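Local coordinates for putative uncharacterized protein lp_3323 (Lactobacillus plantarum, PDB 3DC7) that is of unknown function but belongs to the GDSL-like lipase/acylhydrolase family and so probably hydrolyses ester bonds, at residues K22-L27 and E53-L58; A83-V88 and T129-F134. All blocks are in the same frame, centred on the assembly; numbering follows the deposited sequence.

Contact 1. Residues K22-L27 and E53-L58; sequences KRPAWL and ERSDNL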
loop_
_atom_site.group_PDB
_atom_site.type_symbol
_atom_site.label_atom_id
_atom_site.label_comp_id
_atom_site.label_asym_id
_atom_site.label_seq_id
_atom_site.Cartn_x
_atom_site.Cartn_y
_atom_site.Cartn_z
ATOM N N LYS A 22 -23.763 10.610 -3.209
ATOM C CA LYS A 22 -24.769 11.580 -3.658
ATOM C C LYS A 22 -24.423 13.022 -3.293
ATOM O O LYS A 22 -24.842 13.937 -3.978
ATOM C CB LYS A 22 -26.155 11.220 -3.106
ATOM C CG LYS A 22 -26.602 9.779 -3.428
ATOM C CD LYS A 22 -27.900 9.361 -2.682
ATOM C CE LYS A 22 -27.791 9.442 -1.139
ATOM N NZ LYS A 22 -26.544 8.852 -0.549
ATOM N N ARG A 23 -23.665 13.213 -2.214
ATOM C CA ARG A 23 -23.344 14.541 -1.692
ATOM C C ARG A 23 -21.865 14.674 -1.328
ATOM O O ARG A 23 -21.525 14.925 -0.157
ATOM C CB ARG A 23 -24.221 14.862 -0.469
ATOM C CG ARG A 23 -25.686 15.159 -0.804
ATOM C CD ARG A 23 -26.574 15.284 0.443
ATOM N NE ARG A 23 -26.314 14.259 1.459
ATOM C CZ ARG A 23 -26.820 13.028 1.444
ATOM N NH1 ARG A 23 -27.627 12.636 0.459
ATOM N NH2 ARG A 23 -26.510 12.184 2.418
ATOM N N PRO A 24 -20.970 14.515 -2.329
ATOM C CA PRO A 24 -19.536 14.620 -2.029
ATOM C C PRO A 24 -19.122 16.052 -1.720
ATOM O O PRO A 24 -19.739 17.003 -2.212
ATOM C CB PRO A 24 -18.873 14.169 -3.325
ATOM C CG PRO A 24 -19.873 14.503 -4.396
ATOM C CD PRO A 24 -21.215 14.254 -3.761
ATOM N N ALA A 25 -18.080 16.201 -0.912
ATOM C CA ALA A 25 -17.491 17.507 -0.658
ATOM C C ALA A 25 -15.997 17.420 -0.973
ATOM O O ALA A 25 -15.305 16.516 -0.517
ATOM C CB ALA A 25 -17.720 17.919 0.781
ATOM N N TRP A 26 -15.513 18.383 -1.740
ATOM C CA TRP A 26 -14.155 18.360 -2.272
ATOM C C TRP A 26 -13.354 19.527 -1.716
ATOM O O TRP A 26 -13.564 20.674 -2.104
ATOM C CB TRP A 26 -14.217 18.431 -3.798
ATOM C CG TRP A 26 -15.138 17.387 -4.409
ATOM C CD1 TRP A 26 -16.446 17.559 -4.767
ATOM C CD2 TRP A 26 -14.809 16.028 -4.740
ATOM N NE1 TRP A 26 -16.952 16.397 -5.304
ATOM C CE2 TRP A 26 -15.972 15.439 -5.297
ATOM C CE3 TRP A 26 -13.648 15.249 -4.615
ATOM C CZ2 TRP A 26 -16.011 14.105 -5.723
ATOM C CZ3 TRP A 26 -13.686 13.910 -5.053
ATOM C CH2 TRP A 26 -14.858 13.360 -5.594
ATOM N N LEU A 27 -12.452 19.233 -0.784
ATOM C CA LEU A 27 -11.623 20.265 -0.163
ATOM C C LEU A 27 -10.232 20.245 -0.772
ATOM O O LEU A 27 -9.557 19.220 -0.734
ATOM C CB LEU A 27 -11.560 20.046 1.354
ATOM C CG LEU A 27 -10.729 20.998 2.222
ATOM C CD1 LEU A 27 -11.288 22.416 2.213
ATOM C CD2 LEU A 27 -10.610 20.457 3.661
ATOM N N GLU A 53 -26.579 14.295 -6.204
ATOM C CA GLU A 53 -27.622 15.193 -5.768
ATOM C C GLU A 53 -27.012 16.598 -5.690
ATOM O O GLU A 53 -27.611 17.570 -6.161
ATOM C CB GLU A 53 -28.164 14.672 -4.430
ATOM C CG GLU A 53 -28.896 15.647 -3.524
ATOM C CD GLU A 53 -29.246 15.027 -2.158
ATOM O OE1 GLU A 53 -28.995 13.804 -1.953
ATOM O OE2 GLU A 53 -29.774 15.766 -1.288
ATOM N N ARG A 54 -25.808 16.698 -5.129
ATOM C CA ARG A 54 -25.020 17.933 -5.209
ATOM C C ARG A 54 -23.532 17.671 -4.978
ATOM O O ARG A 54 -23.163 16.682 -4.357
ATOM C CB ARG A 54 -25.537 19.006 -4.240
ATOM C CG ARG A 54 -25.374 18.657 -2.776
ATOM C CD ARG A 54 -25.239 19.908 -1.914
ATOM N NE ARG A 54 -24.638 19.568 -0.628
ATOM C CZ ARG A 54 -25.306 19.101 0.418
ATOM N NH1 ARG A 54 -26.622 18.919 0.357
ATOM N NH2 ARG A 54 -24.647 18.807 1.529
ATOM N N SER A 55 -22.690 18.560 -5.495
ATOM C CA SER A 55 -21.242 18.406 -5.407
ATOM C C SER A 55 -20.650 19.717 -4.922
ATOM O O SER A 55 -20.588 20.693 -5.678
ATOM C CB SER A 55 -20.656 18.014 -6.774
ATOM O OG SER A 55 -19.270 17.684 -6.696
ATOM N N ASP A 56 -20.229 19.739 -3.658
ATOM C CA ASP A 56 -19.692 20.948 -3.032
ATOM C C ASP A 56 -18.198 21.131 -3.265
ATOM O O ASP A 56 -17.373 20.313 -2.847
ATOM C CB ASP A 56 -20.016 20.973 -1.541
ATOM C CG ASP A 56 -21.515 21.031 -1.282
ATOM O OD1 ASP A 56 -22.061 20.038 -0.755
ATOM O OD2 ASP A 56 -22.159 22.053 -1.625
ATOM N N ASN A 57 -17.866 22.223 -3.939
ATOM C CA ASN A 57 -16.498 22.533 -4.312
ATOM C C ASN A 57 -15.893 23.508 -3.310
ATOM O O ASN A 57 -16.275 24.683 -3.273
ATOM C CB ASN A 57 -16.483 23.119 -5.723
ATOM C CG ASN A 57 -15.081 23.287 -6.286
ATOM O OD1 ASN A 57 -14.126 23.545 -5.556
ATOM N ND2 ASN A 57 -14.961 23.180 -7.608
ATOM N N LEU A 58 -14.954 23.016 -2.497
ATOM C CA LEU A 58 -14.251 23.854 -1.525
ATOM C C LEU A 58 -12.772 24.024 -1.888
ATOM O O LEU A 58 -11.892 23.974 -1.029
ATOM C CB LEU A 58 -14.403 23.273 -0.119
ATOM C CG LEU A 58 -15.864 23.184 0.302
ATOM C CD1 LEU A 58 -16.090 22.048 1.269
ATOM C CD2 LEU A 58 -16.315 24.519 0.875
HETATM O O HOH W 1 -21.814 17.767 0.338
#
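Arg23 and Glu53 run side by side where two parallel strands begin, and NH1 of Arg23 donates to OE1 of Glu53 at 3.0 Å, a salt bridge between residues partly or fully exposed. The oxygen lies in the guanidinium plane, whereas the nitrogen meets it from above the carboxylate, 36° out of that plane. Arg23 also serves as a floor: its CG and CD lie over one face of the Arg54 guanidinium, with CD 3.6 Å from NH1 of Arg54. CG of Arg54 sits between its own backbone N and carbonyl carbon (chi1 66°), and from there the extended chain carries NE to OD1 of Asp56, 2.6 Å away, in a nearly straight, in-plane salt bridge on the syn lone pair. A water lies close to both this OD1 and the backbone O of Arg23, though its bonding is not settled. Replacing Arg23 with an alanine would probably leave Glu53 without its charged mate and the Arg54 guanidinium without the methylenes beneath it.

Farther along, the indole of Trp26 reaches across with NE1 to OG of Ser55 at 3.0 Å, a bent bond tilted from the ring plane; a small hydroxyl suits this place, pairing the one polar atom of a large buried ring. On the other face of the sheet, CD1 of Leu27 packs on CB of Leu58 at 4.0 Å. Between them the parallel ladder runs from Pro24 O to Asp56 N, Asp56 O to Trp26 N and Trp26 O to Leu58 N.

Outside the pair, Asp82 receives both arginines, Arg23 NE through its backbone O and Arg54 NH2 through its carboxylate, while helix 42-50 covers Trp26 in this beta-alpha-beta unit. The carboxylates of Glu53, Asp56 and Asp82 would be expected to offset the like charges of the two arginines where the strands begin.

Contact 2. Residues A83-V88 and T129-F134; sequences ADFIAV and TVPKLF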
loop_
_atom_site.group_PDB
_atom_site.type_symbol
_atom_site.label_atom_id
_atom_site.label_comp_id
_atom_site.label_asym_id
_atom_site.label_seq_id
_atom_site.Cartn_x
_atom_site.Cartn_y
_atom_site.Cartn_z
ATOM N N ALA A 83 -22.680 16.136 4.213
ATOM C CA ALA A 83 -21.757 15.553 3.247
ATOM C C ALA A 83 -21.723 14.040 3.443
ATOM O O ALA A 83 -21.625 13.574 4.577
ATOM C CB ALA A 83 -20.376 16.132 3.439
ATOM N N ASP A 84 -21.829 13.275 2.357
ATOM C CA ASP A 84 -21.765 11.811 2.471
ATOM C C ASP A 84 -20.407 11.239 2.070
ATOM O O ASP A 84 -20.179 10.028 2.184
ATOM C CB ASP A 84 -22.919 11.120 1.717
ATOM C CG ASP A 84 -22.716 11.084 0.221
ATOM O OD1 ASP A 84 -21.873 11.842 -0.296
ATOM O OD2 ASP A 84 -23.417 10.298 -0.451
ATOM N N PHE A 85 -19.520 12.120 1.606
ATOM C CA PHE A 85 -18.146 11.778 1.245
ATOM C C PHE A 85 -17.297 13.037 1.343
ATOM O O PHE A 85 -17.709 14.107 0.889
ATOM C CB PHE A 85 -18.087 11.212 -0.181
ATOM C CG PHE A 85 -16.680 10.926 -0.683
ATOM C CD1 PHE A 85 -15.890 9.938 -0.086
ATOM C CD2 PHE A 85 -16.161 11.627 -1.772
ATOM C CE1 PHE A 85 -14.595 9.665 -0.559
ATOM C CE2 PHE A 85 -14.882 11.371 -2.248
ATOM C CZ PHE A 85 -14.093 10.375 -1.644
ATOM N N ILE A 86 -16.121 12.911 1.943
ATOM C CA ILE A 86 -15.187 14.023 2.019
ATOM C C ILE A 86 -13.827 13.642 1.454
ATOM O O ILE A 86 -13.192 12.688 1.908
ATOM C CB ILE A 86 -15.039 14.575 3.464
ATOM C CG1 ILE A 86 -16.389 15.115 3.958
ATOM C CG2 ILE A 86 -13.959 15.671 3.516
ATOM C CD1 ILE A 86 -16.556 15.108 5.483
ATOM N N ALA A 87 -13.394 14.405 0.464
ATOM C CA ALA A 87 -12.079 14.255 -0.123
ATOM C C ALA A 87 -11.225 15.501 0.153
ATOM O O ALA A 87 -11.693 16.641 0.007
ATOM C CB ALA A 87 -12.206 14.017 -1.606
ATOM N N VAL A 88 -9.984 15.275 0.575
ATOM C CA VAL A 88 -9.018 16.358 0.746
ATOM C C VAL A 88 -7.850 16.174 -0.209
ATOM O O VAL A 88 -7.201 15.124 -0.225
ATOM C CB VAL A 88 -8.511 16.474 2.196
ATOM C CG1 VAL A 88 -7.517 17.634 2.333
ATOM C CG2 VAL A 88 -9.690 16.627 3.157
ATOM N N THR A 129 -18.983 9.230 10.965
ATOM C CA THR A 129 -19.433 8.120 10.138
ATOM C C THR A 129 -19.253 8.355 8.626
ATOM O O THR A 129 -19.571 7.491 7.828
ATOM C CB THR A 129 -20.903 7.737 10.454
ATOM O OG1 THR A 129 -21.788 8.759 9.979
ATOM C CG2 THR A 129 -21.112 7.539 11.957
ATOM N N VAL A 130 -18.737 9.510 8.228
ATOM C CA VAL A 130 -18.603 9.827 6.794
ATOM C C VAL A 130 -17.299 9.242 6.231
ATOM O O VAL A 130 -16.245 9.432 6.833
ATOM C CB VAL A 130 -18.667 11.361 6.546
ATOM C CG1 VAL A 130 -18.272 11.714 5.127
ATOM C CG2 VAL A 130 -20.066 11.892 6.861
ATOM N N PRO A 131 -17.375 8.505 5.098
ATOM C CA PRO A 131 -16.154 8.033 4.456
ATOM C C PRO A 131 -15.304 9.193 3.934
ATOM O O PRO A 131 -15.836 10.154 3.365
ATOM C CB PRO A 131 -16.665 7.159 3.296
ATOM C CG PRO A 131 -18.061 7.582 3.067
ATOM C CD PRO A 131 -18.586 8.045 4.388
ATOM N N LYS A 132 -13.997 9.102 4.154
ATOM C CA LYS A 132 -13.075 10.169 3.775
ATOM C C LYS A 132 -11.831 9.596 3.146
ATOM O O LYS A 132 -11.380 8.518 3.519
ATOM C CB LYS A 132 -12.614 10.963 5.002
ATOM C CG LYS A 132 -13.695 11.348 5.944
ATOM C CD LYS A 132 -13.123 11.747 7.280
ATOM C CE LYS A 132 -14.256 11.973 8.242
ATOM N NZ LYS A 132 -14.746 10.665 8.742
ATOM N N LEU A 133 -11.258 10.338 2.211
ATOM C CA LEU A 133 -9.910 10.033 1.780
ATOM C C LEU A 133 -9.043 11.276 1.581
ATOM O O LEU A 133 -9.547 12.374 1.310
ATOM C CB LEU A 133 -9.885 9.099 0.556
ATOM C CG LEU A 133 -10.399 9.418 -0.848
ATOM C CD1 LEU A 133 -10.306 10.863 -1.187
ATOM C CD2 LEU A 133 -9.587 8.641 -1.851
ATOM N N PHE A 134 -7.737 11.083 1.734
ATOM C CA PHE A 134 -6.737 12.112 1.491
ATOM C C PHE A 134 -6.022 11.826 0.188
ATOM O O PHE A 134 -5.536 10.714 -0.024
ATOM C CB PHE A 134 -5.724 12.153 2.636
ATOM C CG PHE A 134 -6.010 13.213 3.653
ATOM C CD1 PHE A 134 -5.100 14.233 3.880
ATOM C CD2 PHE A 134 -7.207 13.203 4.372
ATOM C CE1 PHE A 134 -5.362 15.227 4.816
ATOM C CE2 PHE A 134 -7.481 14.197 5.307
ATOM C CZ PHE A 134 -6.559 15.207 5.527
#
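CD1 of Leu133 lies 3.7 Å from CB of Ala87, on one face of the parallel sheet at the heart of an SGNH-hydrolase-type alpha/beta fold. The end of the Phe85 ring joins them, its CZ 3.8 Å from the same Leu133 CD1. CG of Leu133 sits between its own backbone N and carbonyl carbon (chi1 65°), a position 3.9 Å from CZ of Phe85; helix 206-223 packs on Phe85 and Leu133. On the opposite face, in one of two conformers of the Phe134 ring, CB of Val88 stands over the ring, 4.0 Å from its centroid in a CH-pi contact. A branched valine suits this place, since both its methyls also meet that conformer; helix 112-126 packs on the same phenylalanine.

Toward the strand starts, CD1 of Ile86 meets CG1 of Val130 at 3.8 Å, their side chains crossing at about a right angle. The backbones are joined by bonds from Ile86 N to Pro131 O, Leu133 N to Ile86 O and Val88 N to Leu133 O; Pro131, lacking an N-H, can still offer its carbonyl. At the polar edge Lys132 bends back at its last torsion (chi4 79°). Gln124 OE1 and Trp127 O accept from its ammonium, and NZ also donates to Val130 O at 2.7 Å, in the carbonyl plane.

Contact 1 and contact 2 are consecutive pairings in one parallel sheet: strands 24-28 and 85-89 are neighbours, so the ladder passes from one contact to the other, probably through Ala25 N to Phe85 O and Leu27 N to Ala87 O, each 2.8 Å. Contact 1 includes strand 56-59, outermost within the chain, and is partly buried, with charged side chains at the strand starts. Contact 2 lies deeper and depends mainly on apolar packing, its lysine turned onto carbonyl groups. Asp84 belongs to the second contact, yet its carboxylate accepts from the backbone N of Lys22 and of Arg23 in the first, joining the starts of the two inner strands.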